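Local coordinates for NOL1/NOP2/sun family protein (Enterococcus faecium, PDB 3M4X) that probably methylates cytosine bases of ribosomal RNA at carbon 5, with S-adenosylmethionine as the likely methyl donor, at residues A[14-19]-A[237-242]; A[108-113]-A[132-137]; A[177-182]-A[222-227]; A[188-193]-A[233-238]. All blocks are in the same frame, centred on the assembly; numbering follows the deposited sequence.

Contact 1: residues A[14-19]-A[237-242]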
loop_
_atom_site.group_PDB
_atom_site.type_symbol
_atom_site.label_atom_id
_atom_site.label_comp_id
_atom_site.label_asym_id
_atom_site.label_seq_id
_atom_site.Cartn_x
_atom_site.Cartn_y
_atom_site.Cartn_z
ATOM N N LYS A 14 -1.047 -35.026 0.398
ATOM C CA LYS A 14 -0.070 -35.890 1.063
ATOM C C LYS A 14 0.913 -35.080 1.919
ATOM O O LYS A 14 1.198 -35.426 3.075
ATOM C CB LYS A 14 0.716 -36.724 0.041
ATOM C CG LYS A 14 -0.123 -37.495 -0.978
ATOM C CD LYS A 14 0.746 -38.495 -1.756
ATOM C CE LYS A 14 0.375 -38.568 -3.245
ATOM N NZ LYS A 14 -1.050 -38.947 -3.523
ATOM N N LYS A 15 1.442 -34.002 1.348
ATOM C CA LYS A 15 2.434 -33.194 2.054
ATOM C C LYS A 15 1.876 -32.765 3.404
ATOM O O LYS A 15 2.502 -32.971 4.442
ATOM C CB LYS A 15 2.827 -31.973 1.209
ATOM C CG LYS A 15 3.943 -31.090 1.792
ATOM C CD LYS A 15 4.453 -30.118 0.736
ATOM C CE LYS A 15 5.668 -29.326 1.215
ATOM N NZ LYS A 15 5.319 -28.392 2.319
ATOM N N TYR A 16 0.673 -32.202 3.380
ATOM C CA TYR A 16 0.068 -31.628 4.576
ATOM C C TYR A 16 -0.621 -32.623 5.509
ATOM O O TYR A 16 -0.824 -32.321 6.681
ATOM C CB TYR A 16 -0.839 -30.439 4.204
ATOM C CG TYR A 16 -0.018 -29.210 3.848
ATOM C CD1 TYR A 16 0.314 -28.929 2.530
ATOM C CD2 TYR A 16 0.470 -28.362 4.838
ATOM C CE1 TYR A 16 1.085 -27.816 2.198
ATOM C CE2 TYR A 16 1.254 -27.238 4.514
ATOM C CZ TYR A 16 1.553 -26.975 3.192
ATOM O OH TYR A 16 2.317 -25.882 2.846
ATOM N N ARG A 17 -0.979 -33.799 4.991
ATOM C CA ARG A 17 -1.337 -34.919 5.850
ATOM C C ARG A 17 -0.175 -35.239 6.785
ATOM O O ARG A 17 -0.339 -35.324 8.004
ATOM C CB ARG A 17 -1.653 -36.163 5.023
ATOM C CG ARG A 17 -3.039 -36.201 4.455
ATOM C CD ARG A 17 -3.568 -37.623 4.423
ATOM N NE ARG A 17 -4.909 -37.686 3.852
ATOM C CZ ARG A 17 -5.164 -38.046 2.599
ATOM N NH1 ARG A 17 -4.167 -38.383 1.788
ATOM N NH2 ARG A 17 -6.415 -38.076 2.157
ATOM N N LEU A 18 1.004 -35.417 6.206
ATOM C CA LEU A 18 2.207 -35.669 7.000
ATOM C C LEU A 18 2.603 -34.518 7.934
ATOM O O LEU A 18 2.986 -34.752 9.086
ATOM C CB LEU A 18 3.389 -36.025 6.093
ATOM C CG LEU A 18 3.340 -37.391 5.405
ATOM C CD1 LEU A 18 4.558 -37.566 4.516
ATOM C CD2 LEU A 18 3.255 -38.520 6.428
ATOM N N LEU A 19 2.518 -33.284 7.440
ATOM C CA LEU A 19 2.948 -32.121 8.226
ATOM C C LEU A 19 2.014 -31.852 9.397
ATOM O O LEU A 19 2.469 -31.507 10.490
ATOM C CB LEU A 19 3.014 -30.862 7.360
ATOM C CG LEU A 19 4.340 -30.267 6.893
ATOM C CD1 LEU A 19 5.595 -30.965 7.471
ATOM C CD2 LEU A 19 4.359 -30.238 5.366
ATOM N N PHE A 237 1.610 -21.796 2.942
ATOM C CA PHE A 237 1.755 -22.544 4.187
ATOM C C PHE A 237 3.093 -23.276 4.279
ATOM O O PHE A 237 3.503 -23.703 5.362
ATOM C CB PHE A 237 0.607 -23.565 4.340
ATOM C CG PHE A 237 -0.762 -22.947 4.324
ATOM C CD1 PHE A 237 -1.614 -23.136 3.242
ATOM C CD2 PHE A 237 -1.196 -22.168 5.385
ATOM C CE1 PHE A 237 -2.880 -22.564 3.223
ATOM C CE2 PHE A 237 -2.455 -21.581 5.371
ATOM C CZ PHE A 237 -3.303 -21.784 4.288
ATOM N N ALA A 238 3.776 -23.428 3.149
ATOM C CA ALA A 238 4.971 -24.275 3.108
ATOM C C ALA A 238 6.064 -23.843 4.076
ATOM O O ALA A 238 6.443 -22.669 4.111
ATOM C CB ALA A 238 5.520 -24.369 1.687
ATOM N N PRO A 239 6.562 -24.796 4.882
ATOM C CA PRO A 239 7.752 -24.555 5.704
ATOM C C PRO A 239 8.890 -24.043 4.844
ATOM O O PRO A 239 9.617 -23.156 5.280
ATOM C CB PRO A 239 8.099 -25.953 6.239
ATOM C CG PRO A 239 6.739 -26.654 6.300
ATOM C CD PRO A 239 5.983 -26.139 5.106
ATOM N N GLU A 240 9.043 -24.592 3.640
ATOM C CA GLU A 240 10.177 -24.231 2.790
ATOM C C GLU A 240 10.240 -22.721 2.537
ATOM O O GLU A 240 11.315 -22.174 2.355
ATOM C CB GLU A 240 10.162 -25.007 1.469
ATOM C CG GLU A 240 10.374 -26.526 1.616
ATOM C CD GLU A 240 9.097 -27.263 2.026
ATOM O OE1 GLU A 240 8.040 -26.614 2.182
ATOM O OE2 GLU A 240 9.147 -28.496 2.190
ATOM N N GLU A 241 9.087 -22.058 2.561
ATOM C CA GLU A 241 9.010 -20.623 2.280
ATOM C C GLU A 241 8.835 -19.746 3.516
ATOM O O GLU A 241 8.907 -18.527 3.429
ATOM C CB GLU A 241 7.886 -20.340 1.290
ATOM C CG GLU A 241 8.097 -21.024 -0.032
ATOM C CD GLU A 241 6.855 -21.050 -0.857
ATOM O OE1 GLU A 241 6.172 -22.101 -0.870
ATOM O OE2 GLU A 241 6.552 -20.013 -1.483
ATOM N N ASN A 242 8.612 -20.378 4.659
ATOM C CA ASN A 242 8.349 -19.670 5.895
ATOM C C ASN A 242 9.446 -19.900 6.936
ATOM O O ASN A 242 10.440 -19.172 6.964
ATOM C CB ASN A 242 6.980 -20.077 6.450
ATOM C CG ASN A 242 5.832 -19.782 5.476
ATOM O OD1 ASN A 242 4.735 -20.332 5.605
ATOM N ND2 ASN A 242 6.085 -18.919 4.500
#
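Lys15 and Tyr16, on one side of helix 10-20, reach across to the loop that links strand 228-234 to helix 243-252. The Lys15 chain leaves the helix with CG anti to the backbone N (chi1 -176°) and runs extended as far as CE; the last torsion, chi4 -67°, then bends NZ aside. There NZ meets Glu240 tip to tip and forms a salt bridge, 3.3 Å from Lys15 NZ to Glu240 OE1 on the syn side of that oxygen. Glu240 is itself folded at chi2 (80°), which swings CD back and lets the carboxylate come to the lysine. The ammonium also lies against the proline ring, with Lys15 NZ 3.6 Å from Pro239 CD. Tyr16 sits deeper. Its side chain crosses that of Phe237 at about a right angle, and Tyr16 CZ packs on Phe237 CB at 3.7 Å. The hydroxyl ends beside the backbone: Tyr16 OH is 2.9 Å from Ala238 N, which lies at the ring edge near its plane, but the angle is too poor for a hydrogen bond. Glu188 OE1 is a further close partner of that hydroxyl, through a bond that is weak and doubtful. Leu19 makes a looser contact one turn on, with Leu19 CG 4.4 Å from Pro239 CG. The Phe237 ring leads away from the helix toward Phe27 and Trp286. A charged pair at the partly exposed margin over a buried aromatic contact thus joins the N-terminal helices to the Rossmann-like methyltransferase core, at the loop following the Thr-Cys motif.

Contact 2: residues A[108-113]-A[132-137]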
loop_
_atom_site.group_PDB
_atom_site.type_symbol
_atom_site.label_atom_id
_atom_site.label_comp_id
_atom_site.label_asym_id
_atom_site.label_seq_id
_atom_site.Cartn_x
_atom_site.Cartn_y
_atom_site.Cartn_z
ATOM N N LYS A 108 12.227 6.022 7.104
ATOM C CA LYS A 108 12.386 5.654 5.703
ATOM C C LYS A 108 11.953 4.195 5.544
ATOM O O LYS A 108 12.517 3.293 6.170
ATOM C CB LYS A 108 13.824 5.892 5.234
ATOM C CG LYS A 108 14.236 7.370 5.314
ATOM C CD LYS A 108 15.741 7.558 5.108
ATOM C CE LYS A 108 16.533 7.163 6.339
ATOM N NZ LYS A 108 18.006 7.162 6.048
ATOM N N VAL A 109 10.932 3.975 4.716
ATOM C CA VAL A 109 10.273 2.676 4.659
ATOM C C VAL A 109 10.226 2.149 3.233
ATOM O O VAL A 109 9.930 2.880 2.310
ATOM C CB VAL A 109 8.820 2.745 5.241
ATOM C CG1 VAL A 109 8.141 1.380 5.189
ATOM C CG2 VAL A 109 8.826 3.295 6.655
ATOM N N LEU A 110 10.523 0.867 3.059
ATOM C CA LEU A 110 10.478 0.260 1.734
ATOM C C LEU A 110 9.442 -0.860 1.705
ATOM O O LEU A 110 9.428 -1.708 2.581
ATOM C CB LEU A 110 11.867 -0.279 1.340
ATOM C CG LEU A 110 11.976 -1.054 0.015
ATOM C CD1 LEU A 110 11.680 -0.136 -1.165
ATOM C CD2 LEU A 110 13.357 -1.677 -0.141
ATOM N N ASP A 111 8.555 -0.813 0.718
ATOM C CA ASP A 111 7.666 -1.921 0.387
ATOM C C ASP A 111 8.209 -2.518 -0.907
ATOM O O ASP A 111 8.005 -1.966 -1.992
ATOM C CB ASP A 111 6.237 -1.420 0.168
ATOM C CG ASP A 111 5.209 -2.551 0.169
ATOM O OD1 ASP A 111 3.991 -2.258 0.109
ATOM O OD2 ASP A 111 5.609 -3.736 0.228
ATOM N N LEU A 112 8.914 -3.633 -0.791
ATOM C CA LEU A 112 9.730 -4.131 -1.900
ATOM C C LEU A 112 8.947 -4.838 -3.020
ATOM O O LEU A 112 9.254 -4.682 -4.196
ATOM C CB LEU A 112 10.854 -5.016 -1.358
ATOM C CG LEU A 112 11.938 -5.502 -2.318
ATOM C CD1 LEU A 112 12.683 -4.342 -2.969
ATOM C CD2 LEU A 112 12.901 -6.377 -1.564
ATOM N N CYS A 113 7.929 -5.604 -2.655
ATOM C CA CYS A 113 7.067 -6.249 -3.645
ATOM C C CYS A 113 5.626 -5.796 -3.429
ATOM O O CYS A 113 4.851 -6.479 -2.763
ATOM C CB CYS A 113 7.185 -7.769 -3.506
ATOM S SG CYS A 113 8.896 -8.331 -3.389
ATOM N N LEU A 132 9.550 8.927 4.504
ATOM C CA LEU A 132 9.609 8.590 3.091
ATOM C C LEU A 132 9.218 7.140 2.869
ATOM O O LEU A 132 9.811 6.233 3.440
ATOM C CB LEU A 132 11.015 8.815 2.548
ATOM C CG LEU A 132 11.281 8.297 1.134
ATOM C CD1 LEU A 132 10.457 9.043 0.088
ATOM C CD2 LEU A 132 12.759 8.365 0.790
ATOM N N LEU A 133 8.226 6.927 2.017
ATOM C CA LEU A 133 7.767 5.582 1.711
ATOM C C LEU A 133 8.179 5.298 0.289
ATOM O O LEU A 133 7.653 5.914 -0.636
ATOM C CB LEU A 133 6.233 5.512 1.803
ATOM C CG LEU A 133 5.467 4.188 1.996
ATOM C CD1 LEU A 133 4.192 4.153 1.158
ATOM C CD2 LEU A 133 6.287 2.948 1.750
ATOM N N VAL A 134 9.114 4.382 0.083
ATOM C CA VAL A 134 9.313 3.935 -1.288
ATOM C C VAL A 134 8.650 2.583 -1.547
ATOM O O VAL A 134 8.771 1.632 -0.771
ATOM C CB VAL A 134 10.770 4.135 -1.854
ATOM C CG1 VAL A 134 11.715 4.728 -0.820
ATOM C CG2 VAL A 134 11.305 2.889 -2.514
ATOM N N THR A 135 7.872 2.554 -2.618
ATOM C CA THR A 135 7.005 1.434 -2.908
ATOM C C THR A 135 7.390 0.941 -4.274
ATOM O O THR A 135 7.221 1.637 -5.268
ATOM C CB THR A 135 5.537 1.863 -2.964
ATOM O OG1 THR A 135 5.266 2.791 -1.914
ATOM C CG2 THR A 135 4.664 0.679 -2.784
ATOM N N ASN A 136 7.930 -0.264 -4.316
ATOM C CA ASN A 136 8.439 -0.808 -5.549
ATOM C C ASN A 136 7.581 -1.963 -6.067
ATOM O O ASN A 136 7.140 -2.813 -5.301
ATOM C CB ASN A 136 9.878 -1.275 -5.336
ATOM C CG ASN A 136 10.441 -1.979 -6.558
ATOM O OD1 ASN A 136 10.829 -1.336 -7.536
ATOM N ND2 ASN A 136 10.477 -3.304 -6.513
ATOM N N GLU A 137 7.350 -1.977 -7.374
ATOM C CA GLU A 137 6.675 -3.088 -8.034
ATOM C C GLU A 137 7.474 -3.445 -9.285
ATOM O O GLU A 137 7.906 -2.558 -10.022
ATOM C CB GLU A 137 5.245 -2.699 -8.401
ATOM C CG GLU A 137 4.544 -3.698 -9.290
ATOM C CD GLU A 137 4.514 -5.103 -8.704
ATOM O OE1 GLU A 137 4.519 -5.246 -7.458
ATOM O OE2 GLU A 137 4.476 -6.069 -9.498
#
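Leu110 carries CG anti to its backbone N (chi1 175°), and chi2 of 65° turns CD1 toward Val134 on the neighbouring strand. Leu110 CD1 and Val134 CG2 are modelled 3.3 Å apart, a closeness that is doubtful because the Val134 side chain is built eclipsed. The two strands, 108-111 and 132-136, run parallel and belong to a beta-alpha-beta unit of the Rossmann-like methyltransferase fold, with helix 118-127 as the connection. Residues pair in register from Lys108 with Leu132 to Asp111 with Thr135. The hydrogen-bond ladder alternates: Val109 N gives to Leu132 O and Val109 O receives Val134 N, both at 2.8 Å; Asp111 repeats the pattern with Val134 O and Asn136 N. On the face turned to helix 118-127, Val109 CG1 lies 4.2 Å from Leu133 CD2, and Asp111 CB touches Thr135 CG2 at 3.9 Å, while Asp111 OD1 is hydrogen-bonded to Ser120 OG. Beyond Cys113 the chain enters the glycine-rich loop that in related enzymes binds S-adenosylmethionine. The Asn136 side chain adds a bond just past the end of strand 108-111. Its amide ND2 also bonds His163 O, and within this contact Asn136 ND2 reaches Leu112 O at 3.0 Å, the acceptor 5° out of the amide plane.

Contact 3: residues A[177-182]-A[222-227]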
loop_
_atom_site.group_PDB
_atom_site.type_symbol
_atom_site.label_atom_id
_atom_site.label_comp_id
_atom_site.label_asym_id
_atom_site.label_seq_id
_atom_site.Cartn_x
_atom_site.Cartn_y
_atom_site.Cartn_z
ATOM N N ASP A 177 14.948 2.472 7.423
ATOM C CA ASP A 177 14.598 2.027 8.770
ATOM C C ASP A 177 13.825 0.719 8.762
ATOM O O ASP A 177 13.844 -0.032 9.726
ATOM C CB ASP A 177 13.715 3.068 9.455
ATOM C CG ASP A 177 14.436 4.349 9.711
ATOM O OD1 ASP A 177 15.307 4.339 10.600
ATOM O OD2 ASP A 177 14.138 5.360 9.028
ATOM N N ARG A 178 13.128 0.451 7.675
ATOM C CA ARG A 178 12.109 -0.572 7.720
ATOM C C ARG A 178 11.836 -1.061 6.324
ATOM O O ARG A 178 11.673 -0.259 5.399
ATOM C CB ARG A 178 10.847 0.038 8.317
ATOM C CG ARG A 178 9.739 -0.915 8.729
ATOM C CD ARG A 178 8.922 -0.218 9.848
ATOM N NE ARG A 178 8.963 -1.028 11.046
ATOM C CZ ARG A 178 9.599 -0.711 12.160
ATOM N NH1 ARG A 178 10.244 0.429 12.275
ATOM N NH2 ARG A 178 9.569 -1.553 13.170
ATOM N N ILE A 179 11.821 -2.379 6.162
ATOM C CA ILE A 179 11.538 -2.960 4.861
ATOM C C ILE A 179 10.526 -4.090 4.962
ATOM O O ILE A 179 10.655 -4.988 5.789
ATOM C CB ILE A 179 12.825 -3.473 4.167
ATOM C CG1 ILE A 179 13.856 -2.347 4.019
ATOM C CG2 ILE A 179 12.489 -4.097 2.808
ATOM C CD1 ILE A 179 15.163 -2.796 3.334
ATOM N N VAL A 180 9.522 -4.039 4.102
ATOM C CA VAL A 180 8.512 -5.063 4.051
ATOM C C VAL A 180 8.677 -5.844 2.763
ATOM O O VAL A 180 8.634 -5.285 1.659
ATOM C CB VAL A 180 7.104 -4.461 4.099
ATOM C CG1 VAL A 180 6.059 -5.538 3.896
ATOM C CG2 VAL A 180 6.896 -3.725 5.409
ATOM N N VAL A 181 8.868 -7.145 2.923
ATOM C CA VAL A 181 9.003 -8.070 1.816
ATOM C C VAL A 181 7.847 -9.072 1.853
ATOM O O VAL A 181 7.885 -10.063 2.586
ATOM C CB VAL A 181 10.326 -8.848 1.917
ATOM C CG1 VAL A 181 10.496 -9.777 0.709
ATOM C CG2 VAL A 181 11.496 -7.886 2.032
ATOM N N ASP A 182 6.812 -8.787 1.079
ATOM C CA ASP A 182 5.709 -9.718 0.894
ATOM C C ASP A 182 6.088 -10.530 -0.340
ATOM O O ASP A 182 5.784 -10.164 -1.462
ATOM C CB ASP A 182 4.418 -8.923 0.706
ATOM C CG ASP A 182 3.226 -9.785 0.336
ATOM O OD1 ASP A 182 3.059 -10.901 0.881
ATOM O OD2 ASP A 182 2.441 -9.314 -0.510
ATOM N N LYS A 222 20.635 -5.656 2.308
ATOM C CA LYS A 222 21.633 -4.623 2.037
ATOM C C LYS A 222 21.064 -3.195 2.181
ATOM O O LYS A 222 21.807 -2.216 2.381
ATOM C CB LYS A 222 22.242 -4.814 0.648
ATOM C CG LYS A 222 22.921 -6.155 0.447
ATOM C CD LYS A 222 23.690 -6.151 -0.856
ATOM C CE LYS A 222 23.852 -7.546 -1.426
ATOM N NZ LYS A 222 24.279 -7.450 -2.861
HETATM N N MSE A 223 19.747 -3.064 2.092
HETATM C CA MSE A 223 19.153 -1.736 2.137
HETATM C C MSE A 223 18.721 -1.287 3.526
HETATM O O MSE A 223 18.127 -0.226 3.687
HETATM C CB MSE A 223 18.028 -1.646 1.116
HETATM C CG MSE A 223 18.579 -1.832 -0.292
HETATM SE SE MSE A 223 17.253 -1.655 -1.684
HETATM C CE MSE A 223 16.404 -3.444 -1.614
ATOM N N LEU A 224 19.070 -2.085 4.528
ATOM C CA LEU A 224 18.669 -1.844 5.906
ATOM C C LEU A 224 19.707 -0.994 6.623
ATOM O O LEU A 224 20.904 -1.189 6.426
ATOM C CB LEU A 224 18.548 -3.176 6.640
ATOM C CG LEU A 224 17.235 -3.718 7.201
ATOM C CD1 LEU A 224 16.029 -2.795 6.990
ATOM C CD2 LEU A 224 16.981 -5.130 6.661
ATOM N N LYS A 225 19.252 -0.051 7.450
ATOM C CA LYS A 225 20.162 0.678 8.320
ATOM C C LYS A 225 20.543 -0.257 9.448
ATOM O O LYS A 225 19.919 -1.290 9.632
ATOM C CB LYS A 225 19.495 1.921 8.917
ATOM C CG LYS A 225 19.145 3.027 7.936
ATOM C CD LYS A 225 18.246 4.070 8.606
ATOM C CE LYS A 225 18.853 4.592 9.921
ATOM N NZ LYS A 225 17.895 5.493 10.641
ATOM N N ASN A 226 21.561 0.107 10.212
ATOM C CA ASN A 226 21.828 -0.591 11.455
ATOM C C ASN A 226 20.601 -0.474 12.350
ATOM O O ASN A 226 20.102 0.642 12.583
ATOM C CB ASN A 226 23.039 0.021 12.170
ATOM C CG ASN A 226 23.391 -0.712 13.459
ATOM O OD1 ASN A 226 23.110 -0.231 14.550
ATOM N ND2 ASN A 226 24.005 -1.888 13.333
ATOM N N LYS A 227 20.137 -1.622 12.851
ATOM C CA LYS A 227 18.944 -1.730 13.705
ATOM C C LYS A 227 17.645 -1.485 12.926
ATOM O O LYS A 227 16.572 -1.331 13.508
ATOM C CB LYS A 227 19.044 -0.838 14.955
ATOM C CG LYS A 227 19.998 -1.395 16.030
ATOM C CD LYS A 227 20.218 -0.425 17.195
ATOM C CE LYS A 227 21.728 -0.137 17.402
ATOM N NZ LYS A 227 22.084 0.577 18.681
#
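Asp177, at the corner leading into a central parallel strand of the Rossmann-like sheet, and Ile179, within that strand, touch Met223, Leu224 and Lys225, the link that brings the chain from helix 205-222 into the next parallel strand, 228-234. The polar half of the contact is a salt bridge between two side chains lying side by side and pointing the same way. Lys225 runs along the aspartate, with its CD 3.6 Å from Asp177 OD1, before chi3 of 53° bends CE out of the extended line. Lys225 NZ then closes on Asp177 OD1 at 2.8 Å, arriving on the syn side of the oxygen but 31° out of the carboxylate plane. The other oxygen, Asp177 OD2, accepts the backbone N-H of Lys108, so each oxygen has a partner, which restrains the rotation of the carboxylate. The apolar half is buried and carried by Ile179, whose CG1 is anti to the carbonyl carbon (chi1 -57°). Ile179 CG1 lies 3.7 Å from Leu224 CD1, the leucine crossing it at a slant. Its terminal Ile179 CD1 meets Met223 CB at 3.8 Å, these two side chains being roughly perpendicular. Met223, modelled as selenomethionine, passes on to Leu168 and Phe172 of helix 165-172 and to Leu110 of strand 108-111, while Leu224 continues to Leu230. Apolar packing beneath a partly exposed ion pair thus fixes the turn from helix to strand, the closing corner of a beta-alpha-beta crossover in the Rossmann-like methyltransferase fold.

Contact 4: residues A[188-193]-A[233-238]; sequences EGMFRK and STCTFA
Glu188 and Thr236 cross where the loop following strand 176-182 lies against the Thr-Cys segment at the end of strand 228-234. From the backbone, Glu188 CB sits 3.7 Å from Phe237 CD1. With chi1 of -52°, CG is anti to the carbonyl carbon and comes close to the threonine hydroxyl, Glu188 CG to Thr236 OG1 3.1 Å; the chain then runs on extended. CD passes the same hydroxyl, and beyond it the two carboxylate oxygens meet different partners. Glu188 OE1 accepts the backbone N-H of Phe237 at 3.3 Å, the donor approaching from above the carboxylate plane, 47° out of it. OE2 faces the methyl group of Ala238, Glu188 OE2 to Ala238 CB 4.0 Å, and takes the indole N-H of Trp201, its strongest partner. The backbone adds its own links. Gly189 N donates to Cys235 O at 2.8 Å, tilted 30° from the carbonyl plane, while Glu188 N makes a weak bond to Thr236 OG1, which is also hydrogen-bonded to Ser186 OG. The next residue, selenomethionine Met190, folds over Cys235: Met190 CG lies 3.8 Å from Cys235 SG and Met190 CE 3.7 Å from Cys235 CB. The Phe237 ring closes the group, its CE1 3.2 Å from Glu188 O. A buried carboxylate with bonds at both oxygens and a short but bent backbone bond at the glycine thus tie down the segment bearing Cys235, consistent with the loop after the Pro-Cys motif helping to position the Thr-Cys motif of this RNA methyltransferase family.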
loop_
_atom_site.group_PDB
_atom_site.type_symbol
_atom_site.label_atom_id
_atom_site.label_comp_id
_atom_site.label_asym_id
_atom_site.label_seq_id
_atom_site.Cartn_x
_atom_site.Cartn_y
_atom_site.Cartn_z
ATOM N N GLU A 188 -0.420 -21.096 -1.591
ATOM C CA GLU A 188 -1.348 -22.080 -1.063
ATOM C C GLU A 188 -2.406 -21.404 -0.210
ATOM O O GLU A 188 -3.441 -21.993 0.093
ATOM C CB GLU A 188 -0.601 -23.148 -0.273
ATOM C CG GLU A 188 0.542 -23.759 -1.047
ATOM C CD GLU A 188 1.489 -24.533 -0.155
ATOM O OE1 GLU A 188 1.312 -24.477 1.081
ATOM O OE2 GLU A 188 2.403 -25.201 -0.686
ATOM N N GLY A 189 -2.139 -20.155 0.157
ATOM C CA GLY A 189 -3.095 -19.339 0.886
ATOM C C GLY A 189 -4.065 -18.677 -0.063
ATOM O O GLY A 189 -5.015 -18.017 0.366
HETATM N N MSE A 190 -3.836 -18.862 -1.362
HETATM C CA MSE A 190 -4.713 -18.295 -2.386
HETATM C C MSE A 190 -5.619 -19.357 -3.031
HETATM O O MSE A 190 -6.379 -19.053 -3.955
HETATM C CB MSE A 190 -3.895 -17.585 -3.473
HETATM C CG MSE A 190 -3.125 -16.343 -3.008
HETATM SE SE MSE A 190 -4.281 -14.917 -2.284
HETATM C CE MSE A 190 -3.929 -15.186 -0.373
ATOM N N PHE A 191 -5.541 -20.593 -2.545
ATOM C CA PHE A 191 -6.350 -21.691 -3.095
ATOM C C PHE A 191 -7.872 -21.422 -3.111
ATOM O O PHE A 191 -8.531 -21.622 -4.138
ATOM C CB PHE A 191 -6.060 -23.000 -2.359
ATOM C CG PHE A 191 -4.792 -23.677 -2.789
ATOM C CD1 PHE A 191 -3.939 -23.078 -3.702
ATOM C CD2 PHE A 191 -4.447 -24.913 -2.268
ATOM C CE1 PHE A 191 -2.761 -23.702 -4.098
ATOM C CE2 PHE A 191 -3.275 -25.540 -2.660
ATOM C CZ PHE A 191 -2.432 -24.931 -3.576
ATOM N N ARG A 192 -8.423 -21.000 -1.973
ATOM C CA ARG A 192 -9.842 -20.669 -1.879
ATOM C C ARG A 192 -10.208 -19.511 -2.800
ATOM O O ARG A 192 -11.227 -19.546 -3.487
ATOM C CB ARG A 192 -10.217 -20.280 -0.447
ATOM C CG ARG A 192 -10.319 -21.430 0.540
ATOM C CD ARG A 192 -11.389 -21.158 1.607
ATOM N NE ARG A 192 -11.041 -20.077 2.538
ATOM C CZ ARG A 192 -11.155 -20.181 3.862
ATOM N NH1 ARG A 192 -11.600 -21.318 4.405
ATOM N NH2 ARG A 192 -10.822 -19.163 4.650
ATOM N N LYS A 193 -9.365 -18.484 -2.804
ATOM C CA LYS A 193 -9.656 -17.229 -3.497
ATOM C C LYS A 193 -9.425 -17.323 -5.004
ATOM O O LYS A 193 -10.274 -16.913 -5.793
ATOM C CB LYS A 193 -8.821 -16.088 -2.899
ATOM C CG LYS A 193 -9.441 -14.704 -3.050
ATOM C CD LYS A 193 -8.529 -13.606 -2.483
ATOM C CE LYS A 193 -9.240 -12.253 -2.434
ATOM N NZ LYS A 193 -8.307 -11.131 -2.138
ATOM N N SER A 233 6.917 -11.774 4.705
ATOM C CA SER A 233 5.599 -12.385 4.687
ATOM C C SER A 233 5.335 -13.161 3.424
ATOM O O SER A 233 5.966 -12.951 2.381
ATOM C CB SER A 233 4.507 -11.345 4.856
ATOM O OG SER A 233 4.231 -10.724 3.612
ATOM N N THR A 234 4.344 -14.031 3.520
ATOM C CA THR A 234 4.063 -14.954 2.457
ATOM C C THR A 234 2.588 -15.340 2.547
ATOM O O THR A 234 2.000 -15.289 3.625
ATOM C CB THR A 234 5.011 -16.160 2.626
ATOM O OG1 THR A 234 5.899 -16.243 1.502
ATOM C CG2 THR A 234 4.245 -17.433 2.824
ATOM N N CYS A 235 1.971 -15.682 1.422
ATOM C CA CYS A 235 0.600 -16.181 1.460
ATOM C C CYS A 235 0.571 -17.674 1.141
ATOM O O CYS A 235 -0.238 -18.149 0.358
ATOM C CB CYS A 235 -0.325 -15.382 0.529
ATOM S SG CYS A 235 0.136 -15.408 -1.214
ATOM N N THR A 236 1.485 -18.412 1.755
ATOM C CA THR A 236 1.569 -19.840 1.541
ATOM C C THR A 236 1.842 -20.492 2.875
ATOM O O THR A 236 2.256 -19.822 3.823
ATOM C CB THR A 236 2.675 -20.212 0.537
ATOM O OG1 THR A 236 2.451 -21.544 0.061
ATOM C CG2 THR A 236 4.079 -20.118 1.184
ATOM N N PHE A 237 1.610 -21.796 2.942
ATOM C CA PHE A 237 1.755 -22.544 4.187
ATOM C C PHE A 237 3.093 -23.276 4.279
ATOM O O PHE A 237 3.503 -23.703 5.362
ATOM C CB PHE A 237 0.607 -23.565 4.340
ATOM C CG PHE A 237 -0.762 -22.947 4.324
ATOM C CD1 PHE A 237 -1.614 -23.136 3.242
ATOM C CD2 PHE A 237 -1.196 -22.168 5.385
ATOM C CE1 PHE A 237 -2.880 -22.564 3.223
ATOM C CE2 PHE A 237 -2.455 -21.581 5.371
ATOM C CZ PHE A 237 -3.303 -21.784 4.288
ATOM N N ALA A 238 3.776 -23.428 3.149
ATOM C CA ALA A 238 4.971 -24.275 3.108
ATOM C C ALA A 238 6.064 -23.843 4.076
ATOM O O ALA A 238 6.443 -22.669 4.111
ATOM C CB ALA A 238 5.520 -24.369 1.687
#

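Overall arrangement
From the N terminus, helix 10-20 supplies the first half of contact 1, whose partner comes only at 237-242, so contacts 2, 3 and 4 all begin within that long loop. Contact 2 opens and closes early, around one short crossover helix, before contact 3 begins. Contacts 3 and 4 cross: 177-182, 188-193, 222-227 and 233-238 alternate along the chain, and Val181 and Ser233 join them as neighbours in the sheet. Contacts 2 and 3 sit side by side through strands 108-111 and 176-182. Contacts 1 and 4 share Phe237 and Ala238, carrying the ties from the methyltransferase sheet out to the N-terminal region.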